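Long-range contacts in oxidase/hydroxylase (Streptomyces hygroscopicus subsp. hygroscopicus, PDB 4XCA), which binds a metal ion and 2-oxoglutarate and probably acts as a 2-oxoglutarate-dependent oxygenase that performs oxidative cyclization in orthosomycin biosynthesis: residues A[99-104]-A[178-183]; A[134-139]-A[197-202]; A[140-145]-A[218-223]. All coordinates share one frame; numbering follows the deposited sequence.

The three contacts each contribute residues to one metal and 2-oxoglutarate site in a double-stranded beta-helix. Contact 2 (134-139 with 197-202) and contact 3 (140-145 with 218-223) share strand 136-141, which runs between strands 197-201 and 217-226 of the larger sheet; their centres lie about 12 Å apart, and L139 CD2 packs on A221 CB at 3.6 Å. Contact 1 (99-104 with 178-183) joins an edge strand of the smaller sheet to a short helix, its centre about 18 Å from that of contact 2 and about 19 Å from that of contact 3. H102 of contact 1 binds nickel, Y141 of contact 3 holds the far carboxylate of 2-oxoglutarate, and K137 of contact 2 touches the same ligand.

Contact 1. Residues A[99-104]-A[178-183]; sequences LYLHGG and SLVDSG. With NI (nickel (II) ion), chain E; AKG (2-oxoglutaric acid), chain F.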
# COMPACT_ATOMS: atom_id res chain seq x y z
N LEU A 99 16.97 -13.00 -24.12
CA LEU A 99 16.00 -11.97 -23.81
C LEU A 99 16.43 -11.32 -22.51
O LEU A 99 16.38 -11.94 -21.45
CB LEU A 99 14.58 -12.54 -23.69
CG LEU A 99 13.42 -11.56 -23.48
CD1 LEU A 99 13.29 -10.56 -24.63
CD2 LEU A 99 12.15 -12.33 -23.35
N TYR A 100 16.88 -10.08 -22.58
CA TYR A 100 17.40 -9.42 -21.41
C TYR A 100 16.26 -9.02 -20.46
O TYR A 100 15.09 -9.06 -20.82
CB TYR A 100 18.23 -8.21 -21.82
CG TYR A 100 19.43 -8.61 -22.65
CD1 TYR A 100 20.17 -9.75 -22.34
CD2 TYR A 100 19.83 -7.86 -23.76
CE1 TYR A 100 21.28 -10.11 -23.08
CE2 TYR A 100 20.94 -8.23 -24.52
CZ TYR A 100 21.65 -9.35 -24.17
OH TYR A 100 22.75 -9.72 -24.92
N LEU A 101 16.63 -8.68 -19.23
CA LEU A 101 15.64 -8.38 -18.20
C LEU A 101 14.79 -7.16 -18.53
O LEU A 101 15.30 -6.13 -18.97
CB LEU A 101 16.32 -8.17 -16.86
CG LEU A 101 17.00 -9.37 -16.21
CD1 LEU A 101 17.51 -8.97 -14.85
CD2 LEU A 101 16.06 -10.59 -16.11
N HIS A 102 13.49 -7.30 -18.32
CA HIS A 102 12.54 -6.20 -18.47
C HIS A 102 11.46 -6.36 -17.40
O HIS A 102 11.30 -7.43 -16.83
CB HIS A 102 11.93 -6.18 -19.87
CG HIS A 102 11.32 -7.49 -20.29
ND1 HIS A 102 12.07 -8.60 -20.59
CD2 HIS A 102 10.02 -7.85 -20.43
CE1 HIS A 102 11.27 -9.60 -20.90
NE2 HIS A 102 10.02 -9.17 -20.82
N GLY A 103 10.74 -5.29 -17.12
CA GLY A 103 9.76 -5.31 -16.05
C GLY A 103 10.38 -4.81 -14.77
O GLY A 103 11.42 -4.15 -14.80
N GLY A 104 9.75 -5.10 -13.63
CA GLY A 104 10.30 -4.64 -12.37
C GLY A 104 9.54 -3.43 -11.88
O GLY A 104 9.32 -2.46 -12.63
N SER A 178 24.29 -8.19 -19.41
CA SER A 178 23.03 -8.55 -18.77
C SER A 178 23.23 -9.43 -17.56
O SER A 178 24.13 -10.27 -17.54
CB SER A 178 22.10 -9.27 -19.74
OG SER A 178 21.01 -9.88 -19.06
N LEU A 179 22.36 -9.24 -16.56
CA LEU A 179 22.33 -10.12 -15.40
C LEU A 179 22.00 -11.57 -15.78
O LEU A 179 22.40 -12.48 -15.06
CB LEU A 179 21.32 -9.63 -14.37
CG LEU A 179 21.60 -8.31 -13.65
CD1 LEU A 179 20.51 -8.07 -12.63
CD2 LEU A 179 22.97 -8.31 -12.99
N VAL A 180 21.29 -11.80 -16.89
CA VAL A 180 20.98 -13.19 -17.26
C VAL A 180 22.28 -13.92 -17.67
O VAL A 180 22.33 -15.14 -17.64
CB VAL A 180 19.90 -13.30 -18.40
CG1 VAL A 180 18.66 -12.46 -18.06
CG2 VAL A 180 20.46 -12.96 -19.79
N ASP A 181 23.31 -13.15 -18.02
CA ASP A 181 24.64 -13.70 -18.30
C ASP A 181 25.58 -13.59 -17.10
O ASP A 181 26.29 -14.53 -16.77
CB ASP A 181 25.27 -12.98 -19.50
CG ASP A 181 24.49 -13.19 -20.79
OD1 ASP A 181 24.14 -14.34 -21.12
OD2 ASP A 181 24.23 -12.19 -21.48
N SER A 182 25.58 -12.44 -16.44
CA SER A 182 26.49 -12.20 -15.32
C SER A 182 26.11 -12.99 -14.09
O SER A 182 26.99 -13.48 -13.38
CB SER A 182 26.52 -10.72 -14.95
OG SER A 182 26.95 -9.93 -16.05
N GLY A 183 24.81 -13.11 -13.83
CA GLY A 183 24.30 -13.70 -12.61
C GLY A 183 23.91 -12.60 -11.65
O GLY A 183 24.33 -11.46 -11.79
NI NI E . 8.28 -10.55 -20.77
C1 AKG F . 7.97 -12.01 -23.34
O1 AKG F . 7.75 -10.83 -23.00
O2 AKG F . 7.68 -12.40 -24.50
C2 AKG F . 8.59 -12.99 -22.37
O5 AKG F . 8.68 -12.70 -21.20
C3 AKG F . 9.10 -14.31 -22.90
C4 AKG F . 9.34 -15.26 -21.76
C5 AKG F . 9.94 -16.53 -22.32
O3 AKG F . 10.02 -17.55 -21.60
O4 AKG F . 10.39 -16.57 -23.51
O HOH W 1 7.30 -8.97 -20.40
O HOH W 2 6.45 -11.34 -20.17
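Y100 and L101 on strand 99-102 meet the one-turn helix 179-182 and its N-cap S178 with a ring and a branched tip. The Y100 ring lies obliquely against S178, whose CB is 3.3 Å from CD1, while V180 CG2 reaches the ring edge. D181 OD2 comes near Y100 CE1, carboxylate and ring planes 82° apart, although R210 is the stronger partner of both the carboxylate and Y100 OH. L101 straddles L179 and V180: its CD1 lies 3.8 Å from L179 CD1, the side chains crossing at about a right angle, and its CD2 3.7 Å from V180 CG1, the side chains running past each other in opposite directions. The helix is one that packs outside the smaller sheet of a double-stranded beta-helix. S178 OG accepts from V180 N at 2.9 Å and is also bonded to E253. H102 serves the nickel site: NE2 binds nickel at 2.2 Å, beside H206, two waters, and O1 and O5 of 2-oxoglutarate. Its chi1 of 53° turns the ring back along its own strand, where the in-plane bond from ND1 to Y100 O (3.1 Å, 168°) and the nickel bond together fix its rotation. L99 CD2 lies against C3 of 2-oxoglutarate at 3.7 Å.

Contact 2. Residues A[134-139]-A[197-202]; sequences PYVKAL and VLLLNE
The side chains of Y135 and E202 lie side by side and point the same way, ring and carboxylate planes 53° apart. E202 CG approaches the ring obliquely, 3.6 Å from CD1, and Y135 OH is hydrogen-bonded to E87. E202 then bends at chi2 (-69°), which brings the carboxylate across the K137 chain: OE2 is 3.5 Å from K137 CB and also lies near CD and CE. K137 bends in turn at chi3, and its NZ reaches E202 OE1 only in a long salt bridge of 3.8 Å, its stronger partner being Y89 OH. An alanine in place of E202 would probably leave K137 without this opposing charge and open a gap beside the Y135 ring. The two strands pair antiparallel. K137 and L200 form one hydrogen-bonded pair, with K137 N to L200 O at 2.9 Å, and L139 and L198 form the next. E202 N continues the ladder to Y135 O at 3.1 Å, just beyond the end of the strand. K137, L139, L198 and L200 share one face, where K137 and L139 touch 2-oxoglutarate. V136, A138, L199 and N201 share the other, where helix 69-79 packs on V136 and L199, and helix 6-15 on L199 and N201. E202 binds iron in another structure of this protein but is not a nickel ligand here. Such pairing of inner strands, with ligand-facing residues on one side and helices covering the other, belongs to the major sheet of the double-stranded beta-helix in the PhyH family.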
# COMPACT_ATOMS: atom_id res chain seq x y z
N PRO A 134 -3.07 -5.33 -13.04
CA PRO A 134 -3.57 -4.73 -14.28
C PRO A 134 -3.01 -5.35 -15.56
O PRO A 134 -3.67 -5.32 -16.59
CB PRO A 134 -3.13 -3.27 -14.15
CG PRO A 134 -1.93 -3.34 -13.26
CD PRO A 134 -2.25 -4.39 -12.25
N TYR A 135 -1.80 -5.91 -15.51
CA TYR A 135 -1.25 -6.52 -16.71
C TYR A 135 -0.64 -7.88 -16.40
O TYR A 135 0.43 -7.97 -15.80
CB TYR A 135 -0.19 -5.61 -17.34
CG TYR A 135 -0.04 -5.77 -18.83
CD1 TYR A 135 0.28 -7.00 -19.39
CD2 TYR A 135 -0.23 -4.68 -19.69
CE1 TYR A 135 0.41 -7.16 -20.76
CE2 TYR A 135 -0.09 -4.83 -21.06
CZ TYR A 135 0.23 -6.08 -21.59
OH TYR A 135 0.35 -6.23 -22.95
N VAL A 136 -1.31 -8.95 -16.81
CA VAL A 136 -0.76 -10.28 -16.64
C VAL A 136 -0.64 -10.95 -17.99
O VAL A 136 -1.33 -10.60 -18.96
CB VAL A 136 -1.60 -11.16 -15.69
CG1 VAL A 136 -1.85 -10.46 -14.34
CG2 VAL A 136 -2.91 -11.58 -16.33
N LYS A 137 0.25 -11.94 -18.06
CA LYS A 137 0.52 -12.64 -19.29
C LYS A 137 0.45 -14.14 -19.02
O LYS A 137 0.94 -14.62 -18.00
CB LYS A 137 1.89 -12.22 -19.82
CG LYS A 137 2.13 -12.55 -21.24
CD LYS A 137 3.39 -11.87 -21.74
CE LYS A 137 3.12 -10.42 -22.03
NZ LYS A 137 4.30 -9.81 -22.68
N ALA A 138 -0.21 -14.87 -19.92
CA ALA A 138 -0.23 -16.31 -19.86
C ALA A 138 0.65 -16.85 -20.98
O ALA A 138 0.31 -16.72 -22.15
CB ALA A 138 -1.65 -16.84 -19.98
N LEU A 139 1.79 -17.42 -20.60
CA LEU A 139 2.74 -18.01 -21.53
C LEU A 139 2.46 -19.49 -21.66
O LEU A 139 2.55 -20.24 -20.69
CB LEU A 139 4.19 -17.81 -21.06
CG LEU A 139 4.65 -16.39 -20.71
CD1 LEU A 139 6.07 -16.44 -20.15
CD2 LEU A 139 4.59 -15.48 -21.93
N VAL A 197 1.48 -23.70 -18.53
CA VAL A 197 1.23 -22.28 -18.58
C VAL A 197 2.04 -21.60 -17.48
O VAL A 197 2.00 -22.02 -16.32
CB VAL A 197 -0.28 -21.93 -18.39
CG1 VAL A 197 -0.47 -20.43 -18.21
CG2 VAL A 197 -1.10 -22.46 -19.56
N LEU A 198 2.79 -20.57 -17.86
CA LEU A 198 3.41 -19.71 -16.88
C LEU A 198 2.56 -18.43 -16.81
O LEU A 198 2.57 -17.62 -17.72
CB LEU A 198 4.86 -19.42 -17.24
CG LEU A 198 5.79 -18.82 -16.17
CD1 LEU A 198 7.23 -18.83 -16.68
CD2 LEU A 198 5.39 -17.39 -15.74
N LEU A 199 1.81 -18.29 -15.72
CA LEU A 199 0.98 -17.12 -15.48
C LEU A 199 1.83 -16.03 -14.81
O LEU A 199 2.34 -16.24 -13.71
CB LEU A 199 -0.23 -17.48 -14.62
CG LEU A 199 -1.18 -16.30 -14.41
CD1 LEU A 199 -1.78 -15.87 -15.74
CD2 LEU A 199 -2.26 -16.61 -13.38
N LEU A 200 1.95 -14.88 -15.45
CA LEU A 200 2.97 -13.90 -15.10
C LEU A 200 2.41 -12.52 -14.77
O LEU A 200 1.70 -11.95 -15.57
CB LEU A 200 3.96 -13.77 -16.26
CG LEU A 200 5.15 -12.86 -16.03
CD1 LEU A 200 5.86 -13.33 -14.79
CD2 LEU A 200 6.07 -12.91 -17.23
N ASN A 201 2.76 -12.01 -13.59
CA ASN A 201 2.57 -10.60 -13.23
C ASN A 201 3.64 -9.82 -13.97
O ASN A 201 4.83 -9.98 -13.71
CB ASN A 201 2.65 -10.40 -11.69
CG ASN A 201 2.34 -8.96 -11.24
OD1 ASN A 201 2.40 -8.01 -12.03
ND2 ASN A 201 2.04 -8.81 -9.95
N GLU A 202 3.23 -8.98 -14.91
CA GLU A 202 4.19 -8.27 -15.75
C GLU A 202 4.97 -7.22 -14.95
O GLU A 202 5.91 -6.62 -15.48
CB GLU A 202 3.48 -7.64 -16.95
CG GLU A 202 3.17 -8.64 -18.06
CD GLU A 202 4.41 -9.16 -18.77
OE1 GLU A 202 5.15 -8.33 -19.34
OE2 GLU A 202 4.67 -10.38 -18.76
O HOH W 3 0.59 -6.30 -13.22

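Contact 3. Residues A[140-145]-A[218-223]; sequences VYLSDI and LLTAFG. With AKG (2-oxoglutaric acid), chain F.
Y141 runs alongside L219 toward 2-oxoglutarate, and its contacts pass from L219 to the ligand along the ring. CB leaves the strand on the face it shares with L219, and with CG anti to the carbonyl carbon (chi1 -73°) the ring is laid alongside L219, its OH at the ligand. CD2 lies near L219 CB and CD2, then CE2 makes the closest carbon contact, 3.5 Å to L219 CD2, and already nears ligand O3. CZ lies between the same two partners, and OH finishes the line by donating a hydrogen bond to O3 at 2.7 Å. O3 stands at the ring edge, close to its plane. Y141 thus bonds one oxygen of the carboxylate, while L219 CD2 only packs against the other, O4, at 3.6 Å; Y89 also hydrogen-bonds to the ligand. On the opposite face, V140 CB meets T220 OG1, and V140 CG2 reaches the edge of the F222 ring. The backbones join antiparallel: V140 N bonds T220 O at 2.7 Å in a hydrogen-bonded pair, and L142 N bonds L218 O. Past the strand end, S143 OG accepts from L218 N at 2.8 Å (162°), while L142 CB packs on L218 CB at 3.9 Å. Helix 26-42 covers L142 and L218. Together with R217, which bonds the ligand, probably at the same carboxylate as in related oxygenases, these paired strands form one wall of the 2-oxoglutarate pocket of this double-stranded beta-helix.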
# COMPACT_ATOMS: atom_id res chain seq x y z
N VAL A 140 2.11 -19.90 -22.88
CA VAL A 140 1.84 -21.30 -23.18
C VAL A 140 3.03 -21.90 -23.89
O VAL A 140 3.23 -21.66 -25.09
CB VAL A 140 0.60 -21.45 -24.04
CG1 VAL A 140 0.27 -22.90 -24.25
CG2 VAL A 140 -0.55 -20.70 -23.39
N TYR A 141 3.83 -22.66 -23.16
CA TYR A 141 5.03 -23.25 -23.73
C TYR A 141 4.68 -24.40 -24.66
O TYR A 141 3.76 -25.18 -24.39
CB TYR A 141 5.98 -23.70 -22.61
CG TYR A 141 6.63 -22.51 -21.96
CD1 TYR A 141 6.06 -21.90 -20.86
CD2 TYR A 141 7.78 -21.95 -22.50
CE1 TYR A 141 6.63 -20.79 -20.29
CE2 TYR A 141 8.36 -20.84 -21.93
CZ TYR A 141 7.78 -20.27 -20.82
OH TYR A 141 8.35 -19.17 -20.24
N LEU A 142 5.40 -24.47 -25.78
CA LEU A 142 5.15 -25.48 -26.79
C LEU A 142 6.38 -26.36 -26.93
O LEU A 142 6.39 -27.27 -27.75
CB LEU A 142 4.78 -24.84 -28.13
CG LEU A 142 3.62 -23.83 -28.04
CD1 LEU A 142 3.28 -23.22 -29.40
CD2 LEU A 142 2.39 -24.43 -27.39
N SER A 143 7.41 -26.10 -26.15
CA SER A 143 8.56 -26.99 -26.09
C SER A 143 9.08 -27.10 -24.66
O SER A 143 8.77 -26.26 -23.81
CB SER A 143 9.67 -26.53 -27.05
OG SER A 143 9.95 -25.15 -26.91
N ASP A 144 9.83 -28.16 -24.39
CA ASP A 144 10.42 -28.35 -23.06
C ASP A 144 11.63 -27.44 -22.87
O ASP A 144 12.46 -27.26 -23.77
CB ASP A 144 10.83 -29.81 -22.81
CG ASP A 144 9.68 -30.78 -22.97
OD1 ASP A 144 9.86 -31.81 -23.68
OD2 ASP A 144 8.61 -30.53 -22.39
N ILE A 145 11.71 -26.86 -21.69
CA ILE A 145 12.84 -26.02 -21.33
C ILE A 145 13.24 -26.44 -19.93
O ILE A 145 12.63 -26.02 -18.94
CB ILE A 145 12.48 -24.52 -21.39
CG1 ILE A 145 11.89 -24.18 -22.77
CG2 ILE A 145 13.73 -23.68 -21.12
CD1 ILE A 145 11.32 -22.77 -22.87
N LEU A 218 9.84 -22.77 -28.35
CA LEU A 218 8.54 -22.25 -28.82
C LEU A 218 7.49 -21.94 -27.76
O LEU A 218 7.23 -22.75 -26.87
CB LEU A 218 7.90 -23.24 -29.81
CG LEU A 218 8.47 -23.31 -31.23
CD1 LEU A 218 8.08 -24.63 -31.93
CD2 LEU A 218 7.99 -22.13 -32.03
N LEU A 219 6.84 -20.79 -27.90
CA LEU A 219 5.70 -20.48 -27.05
C LEU A 219 4.69 -19.53 -27.71
O LEU A 219 4.97 -18.87 -28.71
CB LEU A 219 6.17 -19.89 -25.70
CG LEU A 219 6.93 -18.56 -25.58
CD1 LEU A 219 6.14 -17.35 -26.06
CD2 LEU A 219 7.32 -18.32 -24.13
N THR A 220 3.51 -19.47 -27.12
CA THR A 220 2.52 -18.46 -27.44
C THR A 220 2.24 -17.68 -26.16
O THR A 220 2.16 -18.26 -25.08
CB THR A 220 1.22 -19.08 -28.00
OG1 THR A 220 0.81 -20.15 -27.14
CG2 THR A 220 1.46 -19.64 -29.39
N ALA A 221 2.12 -16.36 -26.30
CA ALA A 221 1.93 -15.47 -25.17
C ALA A 221 0.65 -14.67 -25.33
O ALA A 221 0.40 -14.10 -26.39
CB ALA A 221 3.11 -14.52 -25.03
N PHE A 222 -0.16 -14.64 -24.28
CA PHE A 222 -1.39 -13.87 -24.30
C PHE A 222 -1.41 -12.93 -23.12
O PHE A 222 -1.30 -13.37 -21.98
CB PHE A 222 -2.61 -14.80 -24.31
CG PHE A 222 -2.59 -15.77 -25.45
CD1 PHE A 222 -3.19 -15.44 -26.67
CD2 PHE A 222 -1.91 -16.98 -25.33
CE1 PHE A 222 -3.15 -16.32 -27.73
CE2 PHE A 222 -1.86 -17.86 -26.39
CZ PHE A 222 -2.49 -17.54 -27.60
N GLY A 223 -1.53 -11.63 -23.40
CA GLY A 223 -1.55 -10.62 -22.37
C GLY A 223 -2.97 -10.16 -22.14
O GLY A 223 -3.72 -9.95 -23.08
C1 AKG F . 7.97 -12.01 -23.34
O1 AKG F . 7.75 -10.83 -23.00
O2 AKG F . 7.68 -12.40 -24.50
C2 AKG F . 8.59 -12.99 -22.37
O5 AKG F . 8.68 -12.70 -21.20
C3 AKG F . 9.10 -14.31 -22.90
C4 AKG F . 9.34 -15.26 -21.76
C5 AKG F . 9.94 -16.53 -22.32
O3 AKG F . 10.02 -17.55 -21.60
O4 AKG F . 10.39 -16.57 -23.51